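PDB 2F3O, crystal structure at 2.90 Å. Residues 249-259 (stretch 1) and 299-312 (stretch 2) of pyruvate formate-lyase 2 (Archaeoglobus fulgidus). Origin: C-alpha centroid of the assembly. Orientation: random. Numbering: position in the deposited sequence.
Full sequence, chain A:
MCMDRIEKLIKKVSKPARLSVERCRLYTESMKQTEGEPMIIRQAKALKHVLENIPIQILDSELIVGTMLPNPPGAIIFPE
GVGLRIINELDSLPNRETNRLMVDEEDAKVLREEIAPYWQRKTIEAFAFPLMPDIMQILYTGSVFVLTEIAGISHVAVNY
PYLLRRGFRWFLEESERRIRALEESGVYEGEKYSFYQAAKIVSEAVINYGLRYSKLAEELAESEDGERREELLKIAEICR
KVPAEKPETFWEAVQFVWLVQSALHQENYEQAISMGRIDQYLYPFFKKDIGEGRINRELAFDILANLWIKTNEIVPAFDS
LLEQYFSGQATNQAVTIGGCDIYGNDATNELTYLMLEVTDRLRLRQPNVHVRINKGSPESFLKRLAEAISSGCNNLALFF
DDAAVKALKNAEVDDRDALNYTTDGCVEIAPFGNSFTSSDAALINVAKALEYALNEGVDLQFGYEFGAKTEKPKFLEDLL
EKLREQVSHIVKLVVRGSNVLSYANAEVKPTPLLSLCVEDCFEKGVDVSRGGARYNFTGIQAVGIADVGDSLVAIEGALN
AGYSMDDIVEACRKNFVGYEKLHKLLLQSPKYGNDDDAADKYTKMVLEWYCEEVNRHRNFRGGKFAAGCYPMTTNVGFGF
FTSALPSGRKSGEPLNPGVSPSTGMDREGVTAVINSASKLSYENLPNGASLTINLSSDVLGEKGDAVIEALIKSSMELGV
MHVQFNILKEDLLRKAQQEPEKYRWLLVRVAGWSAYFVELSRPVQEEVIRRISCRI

Stretch 1 (249-259) TFWEAVQFVWL
Stretch 2, residues 299-312: LAFDILANLWIKTN

Two α-helices, 250-259, which runs on, and a second, already under way at Leu299, lie side by side in the same direction, their axes 3° from parallel and 10.5 Å apart at closest approach. Phi and psi average near -62° and -43°, with Phe256 departing to -52°/-67°, and i to i+4 backbone hydrogen bonds run along both. Thr249 (phi/psi -110°/166°, chi1 p) caps the first helix, its OG1 accepting from Glu252 N at 3.1 Å. The register sets Trp251 CA 6.9 Å from Ile303 CA and Trp258 CA 7.0 Å from Leu307 CA. No hydrogen bond crosses the interface; apolar packing joins the helices and buries 575 Å².

Ala300 comes first. Its CB, directed sideways, makes a modest apolar contact with the Phe250 ring (chi1 t, chi2 85°), 4.2 Å from Phe250 CE2. Ile303 (m, t) points toward the first helix, and its branched side chain meets three residues: CG2 lies 3.7 Å from Phe250 CE2 and 3.8 Å from Val254 CB, while CD1 sits over a face of the Trp251 indole (chi1 t, chi2 -15°), 3.9 Å from Trp251 CG, in a CH-π contact. Leu304 (m, t) starts sideways but brings CD2 within 3.8 Å of Phe250 CZ, at the ring edge.

Leu307 (chi1 -146°, chi2 t) does likewise. Its two methyls reach different partners: CD1 is 3.8 Å from Val254 CG1 (Val254 chi1 t), and CD2 is 3.5 Å from Trp258 CE3. Trp258 (chi1 t, chi2 -102°) points toward the second helix. Lys310 (m, t, p, chi4 143°) lays its aliphatic base over one indole face, CB 3.6 Å from Trp258 CZ2, a CH-π contact, while its amine bonds elsewhere in the structure. Finally, Thr311 (-66°/-5°, p) suits both environments: CG2 packs 3.7 Å from Trp258 CZ3, and OG1 donates to Trp308 O at 3.1 Å.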

ATOM      1  N   THR A 249      31.532 -29.820  -5.617  1.00 50.56           N
ATOM      2  CA  THR A 249      32.684 -29.808  -6.501  1.00 50.51           C
ATOM      3  C   THR A 249      32.388 -28.952  -7.745  1.00 50.25           C
ATOM      4  O   THR A 249      31.237 -28.609  -8.003  1.00 50.39           O
ATOM      5  CB  THR A 249      33.134 -31.250  -6.890  1.00 50.55           C
ATOM      6  OG1 THR A 249      32.283 -31.770  -7.918  1.00 50.98           O
ATOM      7  CG2 THR A 249      33.094 -32.180  -5.680  1.00 50.08           C
ATOM      8  N   PHE A 250      33.434 -28.611  -8.496  1.00 49.52           N
ATOM      9  CA  PHE A 250      33.319 -27.799  -9.693  1.00 48.92           C
ATOM     10  C   PHE A 250      32.547 -28.534 -10.779  1.00 49.19           C
ATOM     11  O   PHE A 250      31.738 -27.938 -11.501  1.00 49.44           O
ATOM     12  CB  PHE A 250      34.726 -27.395 -10.163  1.00 48.70           C
ATOM     13  CG  PHE A 250      34.760 -26.627 -11.458  1.00 47.51           C
ATOM     14  CD1 PHE A 250      34.581 -25.257 -11.465  1.00 47.68           C
ATOM     15  CD2 PHE A 250      35.023 -27.268 -12.662  1.00 47.12           C
ATOM     16  CE1 PHE A 250      34.623 -24.540 -12.657  1.00 48.09           C
ATOM     17  CE2 PHE A 250      35.067 -26.558 -13.859  1.00 47.28           C
ATOM     18  CZ  PHE A 250      34.866 -25.195 -13.857  1.00 47.80           C
ATOM     19  N   TRP A 251      32.789 -29.833 -10.893  1.00 49.13           N
ATOM     20  CA  TRP A 251      32.121 -30.626 -11.906  1.00 49.20           C
ATOM     21  C   TRP A 251      30.646 -30.687 -11.534  1.00 49.07           C
ATOM     22  O   TRP A 251      29.776 -30.544 -12.401  1.00 49.01           O
ATOM     23  CB  TRP A 251      32.734 -32.026 -11.963  1.00 49.55           C
ATOM     24  CG  TRP A 251      32.356 -32.890 -13.151  1.00 49.90           C
ATOM     25  CD1 TRP A 251      31.322 -32.705 -14.040  1.00 49.97           C
ATOM     26  CD2 TRP A 251      32.994 -34.112 -13.541  1.00 50.68           C
ATOM     27  NE1 TRP A 251      31.295 -33.726 -14.962  1.00 50.11           N
ATOM     28  CE2 TRP A 251      32.309 -34.602 -14.677  1.00 50.83           C
ATOM     29  CE3 TRP A 251      34.081 -34.840 -13.043  1.00 50.20           C
ATOM     30  CZ2 TRP A 251      32.684 -35.781 -15.319  1.00 51.07           C
ATOM     31  CZ3 TRP A 251      34.450 -36.006 -13.686  1.00 49.84           C
ATOM     32  CH2 TRP A 251      33.758 -36.463 -14.810  1.00 50.00           C
ATOM     33  N   GLU A 252      30.379 -30.865 -10.242  1.00 48.74           N
ATOM     34  CA  GLU A 252      29.017 -30.884  -9.750  1.00 48.76           C
ATOM     35  C   GLU A 252      28.284 -29.560 -10.001  1.00 48.67           C
ATOM     36  O   GLU A 252      27.120 -29.562 -10.409  1.00 48.83           O
ATOM     37  CB  GLU A 252      29.009 -31.209  -8.276  1.00 48.81           C
ATOM     38  CG  GLU A 252      29.048 -32.670  -7.983  1.00 49.62           C
ATOM     39  CD  GLU A 252      29.350 -32.924  -6.526  1.00 51.31           C
ATOM     40  OE1 GLU A 252      30.129 -33.864  -6.246  1.00 52.64           O
ATOM     41  OE2 GLU A 252      28.836 -32.164  -5.667  1.00 49.80           O
ATOM     42  N   ALA A 253      28.978 -28.440  -9.783  1.00 48.18           N
ATOM     43  CA  ALA A 253      28.437 -27.118 -10.106  1.00 47.39           C
ATOM     44  C   ALA A 253      28.149 -26.965 -11.588  1.00 46.99           C
ATOM     45  O   ALA A 253      27.049 -26.588 -11.931  1.00 47.02           O
ATOM     46  CB  ALA A 253      29.343 -26.009  -9.630  1.00 47.19           C
ATOM     47  N   VAL A 254      29.101 -27.291 -12.464  1.00 46.41           N
ATOM     48  CA  VAL A 254      28.873 -27.073 -13.904  1.00 45.69           C
ATOM     49  C   VAL A 254      27.771 -27.971 -14.470  1.00 45.52           C
ATOM     50  O   VAL A 254      27.021 -27.560 -15.359  1.00 45.49           O
ATOM     51  CB  VAL A 254      30.168 -27.179 -14.740  1.00 45.60           C
ATOM     52  CG1 VAL A 254      29.887 -26.947 -16.218  1.00 44.71           C
ATOM     53  CG2 VAL A 254      31.188 -26.169 -14.267  1.00 44.64           C
ATOM     54  N   GLN A 255      27.632 -29.172 -13.911  1.00 45.37           N
ATOM     55  CA  GLN A 255      26.549 -30.060 -14.328  1.00 45.08           C
ATOM     56  C   GLN A 255      25.191 -29.576 -13.810  1.00 44.95           C
ATOM     57  O   GLN A 255      24.174 -29.688 -14.526  1.00 44.80           O
ATOM     58  CB  GLN A 255      26.824 -31.506 -13.927  1.00 44.93           C
ATOM     59  CG  GLN A 255      25.744 -32.509 -14.365  1.00 44.61           C
ATOM     60  CD  GLN A 255      25.524 -32.571 -15.864  1.00 42.74           C
ATOM     61  OE1 GLN A 255      26.283 -33.186 -16.584  1.00 43.17           O
ATOM     62  NE2 GLN A 255      24.461 -31.967 -16.325  1.00 43.20           N
ATOM     63  N   PHE A 256      25.187 -29.016 -12.595  1.00 44.50           N
ATOM     64  CA  PHE A 256      24.009 -28.318 -12.059  1.00 44.29           C
ATOM     65  C   PHE A 256      23.493 -27.273 -13.038  1.00 43.96           C
ATOM     66  O   PHE A 256      22.390 -27.435 -13.570  1.00 43.88           O
ATOM     67  CB  PHE A 256      24.330 -27.640 -10.730  1.00 44.53           C
ATOM     68  CG  PHE A 256      23.132 -27.105  -9.990  1.00 45.05           C
ATOM     69  CD1 PHE A 256      22.361 -26.067 -10.503  1.00 44.30           C
ATOM     70  CD2 PHE A 256      22.819 -27.604  -8.734  1.00 45.94           C
ATOM     71  CE1 PHE A 256      21.290 -25.574  -9.807  1.00 45.21           C
ATOM     72  CE2 PHE A 256      21.738 -27.104  -8.027  1.00 46.56           C
ATOM     73  CZ  PHE A 256      20.973 -26.084  -8.567  1.00 45.40           C
ATOM     74  N   VAL A 257      24.285 -26.218 -13.270  1.00 43.42           N
ATOM     75  CA  VAL A 257      23.865 -25.144 -14.167  1.00 42.66           C
ATOM     76  C   VAL A 257      23.408 -25.636 -15.548  1.00 42.43           C
ATOM     77  O   VAL A 257      22.341 -25.229 -16.007  1.00 42.68           O
ATOM     78  CB  VAL A 257      24.831 -23.898 -14.219  1.00 42.55           C
ATOM     79  CG1 VAL A 257      26.094 -24.108 -13.460  1.00 42.31           C
ATOM     80  CG2 VAL A 257      25.115 -23.446 -15.659  1.00 42.69           C
ATOM     81  N   TRP A 258      24.125 -26.570 -16.168  1.00 41.63           N
ATOM     82  CA  TRP A 258      23.674 -27.009 -17.482  1.00 41.18           C
ATOM     83  C   TRP A 258      22.340 -27.803 -17.503  1.00 41.43           C
ATOM     84  O   TRP A 258      21.547 -27.690 -18.459  1.00 40.98           O
ATOM     85  CB  TRP A 258      24.779 -27.710 -18.283  1.00 40.68           C
ATOM     86  CG  TRP A 258      24.241 -28.121 -19.576  1.00 40.37           C
ATOM     87  CD1 TRP A 258      23.843 -29.378 -19.934  1.00 40.19           C
ATOM     88  CD2 TRP A 258      23.901 -27.263 -20.674  1.00 40.62           C
ATOM     89  NE1 TRP A 258      23.304 -29.359 -21.192  1.00 40.25           N
ATOM     90  CE2 TRP A 258      23.330 -28.074 -21.672  1.00 41.21           C
ATOM     91  CE3 TRP A 258      24.041 -25.894 -20.920  1.00 39.37           C
ATOM     92  CZ2 TRP A 258      22.902 -27.556 -22.895  1.00 40.33           C
ATOM     93  CZ3 TRP A 258      23.624 -25.389 -22.129  1.00 39.45           C
ATOM     94  CH2 TRP A 258      23.059 -26.212 -23.099  1.00 40.22           C
ATOM     95  N   LEU A 259      22.069 -28.579 -16.456  1.00 41.69           N
ATOM     96  CA  LEU A 259      20.788 -29.263 -16.414  1.00 41.90           C
ATOM     97  C   LEU A 259      19.639 -28.266 -16.380  1.00 41.91           C
ATOM     98  O   LEU A 259      18.745 -28.349 -17.234  1.00 42.00           O
ATOM     99  CB  LEU A 259      20.687 -30.269 -15.271  1.00 42.19           C
ATOM    100  CG  LEU A 259      21.296 -31.641 -15.614  1.00 43.52           C
ATOM    101  CD1 LEU A 259      21.440 -32.543 -14.371  1.00 44.32           C
ATOM    102  CD2 LEU A 259      20.591 -32.388 -16.758  1.00 42.72           C
ATOM    103  N   LEU A 299      41.348 -30.919 -16.945  1.00 62.22           N
ATOM    104  CA  LEU A 299      40.012 -31.473 -16.744  1.00 61.12           C
ATOM    105  C   LEU A 299      38.986 -30.341 -16.631  1.00 60.65           C
ATOM    106  O   LEU A 299      37.936 -30.377 -17.284  1.00 60.68           O
ATOM    107  CB  LEU A 299      39.976 -32.335 -15.483  1.00 61.04           C
ATOM    108  CG  LEU A 299      38.598 -32.866 -15.085  1.00 60.32           C
ATOM    109  CD1 LEU A 299      38.100 -33.844 -16.124  1.00 59.85           C
ATOM    110  CD2 LEU A 299      38.650 -33.522 -13.730  1.00 60.25           C
ATOM    111  N   ALA A 300      39.316 -29.333 -15.817  1.00 59.59           N
ATOM    112  CA  ALA A 300      38.503 -28.119 -15.664  1.00 58.52           C
ATOM    113  C   ALA A 300      38.226 -27.434 -16.987  1.00 57.76           C
ATOM    114  O   ALA A 300      37.109 -26.990 -17.224  1.00 57.64           O
ATOM    115  CB  ALA A 300      39.179 -27.155 -14.742  1.00 58.60           C
ATOM    116  N   PHE A 301      39.252 -27.364 -17.831  1.00 56.87           N
ATOM    117  CA  PHE A 301      39.131 -26.880 -19.200  1.00 56.21           C
ATOM    118  C   PHE A 301      38.117 -27.681 -20.009  1.00 56.20           C
ATOM    119  O   PHE A 301      37.298 -27.100 -20.712  1.00 56.33           O
ATOM    120  CB  PHE A 301      40.488 -26.943 -19.895  1.00 55.78           C
ATOM    121  CG  PHE A 301      40.573 -26.128 -21.155  1.00 54.83           C
ATOM    122  CD1 PHE A 301      40.856 -24.785 -21.099  1.00 54.94           C
ATOM    123  CD2 PHE A 301      40.410 -26.709 -22.397  1.00 54.14           C
ATOM    124  CE1 PHE A 301      40.952 -24.037 -22.258  1.00 54.88           C
ATOM    125  CE2 PHE A 301      40.509 -25.959 -23.554  1.00 53.12           C
ATOM    126  CZ  PHE A 301      40.778 -24.634 -23.487  1.00 54.22           C
ATOM    127  N   ASP A 302      38.176 -29.008 -19.900  1.00 56.12           N
ATOM    128  CA  ASP A 302      37.326 -29.902 -20.694  1.00 55.95           C
ATOM    129  C   ASP A 302      35.876 -29.789 -20.264  1.00 55.31           C
ATOM    130  O   ASP A 302      34.968 -29.845 -21.100  1.00 55.58           O
ATOM    131  CB  ASP A 302      37.775 -31.366 -20.548  1.00 56.68           C
ATOM    132  CG  ASP A 302      38.757 -31.819 -21.643  1.00 57.79           C
ATOM    133  OD1 ASP A 302      38.861 -31.143 -22.701  1.00 59.37           O
ATOM    134  OD2 ASP A 302      39.407 -32.880 -21.433  1.00 57.93           O
ATOM    135  N   ILE A 303      35.678 -29.640 -18.955  1.00 54.24           N
ATOM    136  CA  ILE A 303      34.360 -29.418 -18.358  1.00 53.24           C
ATOM    137  C   ILE A 303      33.686 -28.148 -18.923  1.00 52.66           C
ATOM    138  O   ILE A 303      32.539 -28.183 -19.387  1.00 52.40           O
ATOM    139  CB  ILE A 303      34.487 -29.341 -16.819  1.00 53.29           C
ATOM    140  CG1 ILE A 303      34.729 -30.728 -16.215  1.00 52.82           C
ATOM    141  CG2 ILE A 303      33.270 -28.772 -16.198  1.00 53.05           C
ATOM    142  CD1 ILE A 303      35.125 -30.688 -14.754  1.00 50.74           C
ATOM    143  N   LEU A 304      34.432 -27.047 -18.941  1.00 51.99           N
ATOM    144  CA  LEU A 304      33.933 -25.789 -19.476  1.00 51.27           C
ATOM    145  C   LEU A 304      33.729 -25.876 -20.966  1.00 51.08           C
ATOM    146  O   LEU A 304      32.753 -25.341 -21.484  1.00 51.34           O
ATOM    147  CB  LEU A 304      34.893 -24.657 -19.150  1.00 51.11           C
ATOM    148  CG  LEU A 304      35.000 -24.406 -17.652  1.00 50.68           C
ATOM    149  CD1 LEU A 304      36.244 -23.609 -17.342  1.00 50.29           C
ATOM    150  CD2 LEU A 304      33.740 -23.726 -17.124  1.00 50.41           C
ATOM    151  N   ALA A 305      34.636 -26.574 -21.644  1.00 50.70           N
ATOM    152  CA  ALA A 305      34.533 -26.793 -23.088  1.00 50.50           C
ATOM    153  C   ALA A 305      33.233 -27.488 -23.477  1.00 50.18           C
ATOM    154  O   ALA A 305      32.578 -27.089 -24.447  1.00 50.15           O
ATOM    155  CB  ALA A 305      35.729 -27.585 -23.599  1.00 50.58           C
ATOM    156  N   ASN A 306      32.870 -28.503 -22.694  1.00 49.40           N
ATOM    157  CA  ASN A 306      31.649 -29.257 -22.888  1.00 48.88           C
ATOM    158  C   ASN A 306      30.392 -28.395 -22.791  1.00 48.42           C
ATOM    159  O   ASN A 306      29.468 -28.544 -23.594  1.00 47.91           O
ATOM    160  CB  ASN A 306      31.581 -30.337 -21.831  1.00 49.06           C
ATOM    161  CG  ASN A 306      30.732 -31.511 -22.249  1.00 49.82           C
ATOM    162  OD1 ASN A 306      29.713 -31.390 -22.933  1.00 50.58           O
ATOM    163  ND2 ASN A 306      31.156 -32.669 -21.837  1.00 51.03           N
ATOM    164  N   LEU A 307      30.374 -27.510 -21.794  1.00 47.96           N
ATOM    165  CA  LEU A 307      29.291 -26.544 -21.606  1.00 47.41           C
ATOM    166  C   LEU A 307      29.165 -25.594 -22.811  1.00 47.12           C
ATOM    167  O   LEU A 307      28.077 -25.461 -23.385  1.00 46.48           O
ATOM    168  CB  LEU A 307      29.559 -25.739 -20.340  1.00 47.53           C
ATOM    169  CG  LEU A 307      28.451 -25.237 -19.411  1.00 47.47           C
ATOM    170  CD1 LEU A 307      29.019 -24.088 -18.606  1.00 47.86           C
ATOM    171  CD2 LEU A 307      27.239 -24.772 -20.143  1.00 46.76           C
ATOM    172  N   TRP A 308      30.276 -24.948 -23.178  1.00 46.68           N
ATOM    173  CA  TRP A 308      30.301 -24.045 -24.318  1.00 46.70           C
ATOM    174  C   TRP A 308      29.756 -24.740 -25.544  1.00 46.99           C
ATOM    175  O   TRP A 308      28.870 -24.209 -26.213  1.00 47.00           O
ATOM    176  CB  TRP A 308      31.723 -23.590 -24.607  1.00 46.46           C
ATOM    177  CG  TRP A 308      32.159 -22.235 -24.077  1.00 45.96           C
ATOM    178  CD1 TRP A 308      32.759 -21.239 -24.799  1.00 45.55           C
ATOM    179  CD2 TRP A 308      32.090 -21.753 -22.723  1.00 45.25           C
ATOM    180  NE1 TRP A 308      33.032 -20.160 -23.991  1.00 45.04           N
ATOM    181  CE2 TRP A 308      32.647 -20.455 -22.712  1.00 44.78           C
ATOM    182  CE3 TRP A 308      31.607 -22.287 -21.520  1.00 44.89           C
ATOM    183  CZ2 TRP A 308      32.729 -19.692 -21.559  1.00 45.17           C
ATOM    184  CZ3 TRP A 308      31.688 -21.522 -20.373  1.00 45.15           C
ATOM    185  CH2 TRP A 308      32.247 -20.242 -20.398  1.00 45.51           C
ATOM    186  N   ILE A 309      30.258 -25.946 -25.803  1.00 47.46           N
ATOM    187  CA  ILE A 309      29.859 -26.726 -26.983  1.00 48.30           C
ATOM    188  C   ILE A 309      28.374 -27.110 -26.983  1.00 48.52           C
ATOM    189  O   ILE A 309      27.721 -27.114 -28.038  1.00 48.72           O
ATOM    190  CB  ILE A 309      30.777 -27.985 -27.191  1.00 48.48           C
ATOM    191  CG1 ILE A 309      32.174 -27.557 -27.628  1.00 48.46           C
ATOM    192  CG2 ILE A 309      30.233 -28.936 -28.257  1.00 48.38           C
ATOM    193  CD1 ILE A 309      33.113 -28.689 -27.857  1.00 47.71           C
ATOM    194  N   LYS A 310      27.823 -27.379 -25.803  1.00 48.60           N
ATOM    195  CA  LYS A 310      26.423 -27.781 -25.745  1.00 48.79           C
ATOM    196  C   LYS A 310      25.442 -26.678 -26.099  1.00 48.35           C
ATOM    197  O   LYS A 310      24.419 -26.969 -26.694  1.00 48.34           O
ATOM    198  CB  LYS A 310      26.072 -28.478 -24.431  1.00 49.13           C
ATOM    199  CG  LYS A 310      26.621 -29.896 -24.380  1.00 51.25           C
ATOM    200  CD  LYS A 310      25.922 -30.779 -23.373  1.00 54.43           C
ATOM    201  CE  LYS A 310      24.752 -31.488 -24.015  1.00 55.58           C
ATOM    202  NZ  LYS A 310      24.578 -32.871 -23.503  1.00 58.64           N
ATOM    203  N   THR A 311      25.776 -25.416 -25.819  1.00 48.01           N
ATOM    204  CA  THR A 311      24.889 -24.298 -26.197  1.00 47.42           C
ATOM    205  C   THR A 311      24.736 -24.090 -27.711  1.00 47.24           C
ATOM    206  O   THR A 311      23.947 -23.255 -28.146  1.00 47.29           O
ATOM    207  CB  THR A 311      25.306 -22.959 -25.577  1.00 47.44           C
ATOM    208  OG1 THR A 311      26.369 -22.392 -26.343  1.00 46.65           O
ATOM    209  CG2 THR A 311      25.746 -23.140 -24.136  1.00 47.55           C
ATOM    210  N   ASN A 312      25.479 -24.857 -28.506  1.00 47.06           N
ATOM    211  CA  ASN A 312      25.333 -24.857 -29.958  1.00 46.78           C
ATOM    212  C   ASN A 312      24.268 -25.818 -30.466  1.00 46.69           C
ATOM    213  O   ASN A 312      24.057 -25.912 -31.670  1.00 46.63           O
ATOM    214  CB  ASN A 312      26.646 -25.242 -30.615  1.00 46.69           C
ATOM    215  CG  ASN A 312      27.665 -24.150 -30.551  1.00 46.68           C
ATOM    216  OD1 ASN A 312      27.675 -23.251 -31.388  1.00 46.21           O
ATOM    217  ND2 ASN A 312      28.562 -24.237 -29.569  1.00 45.87           N
TER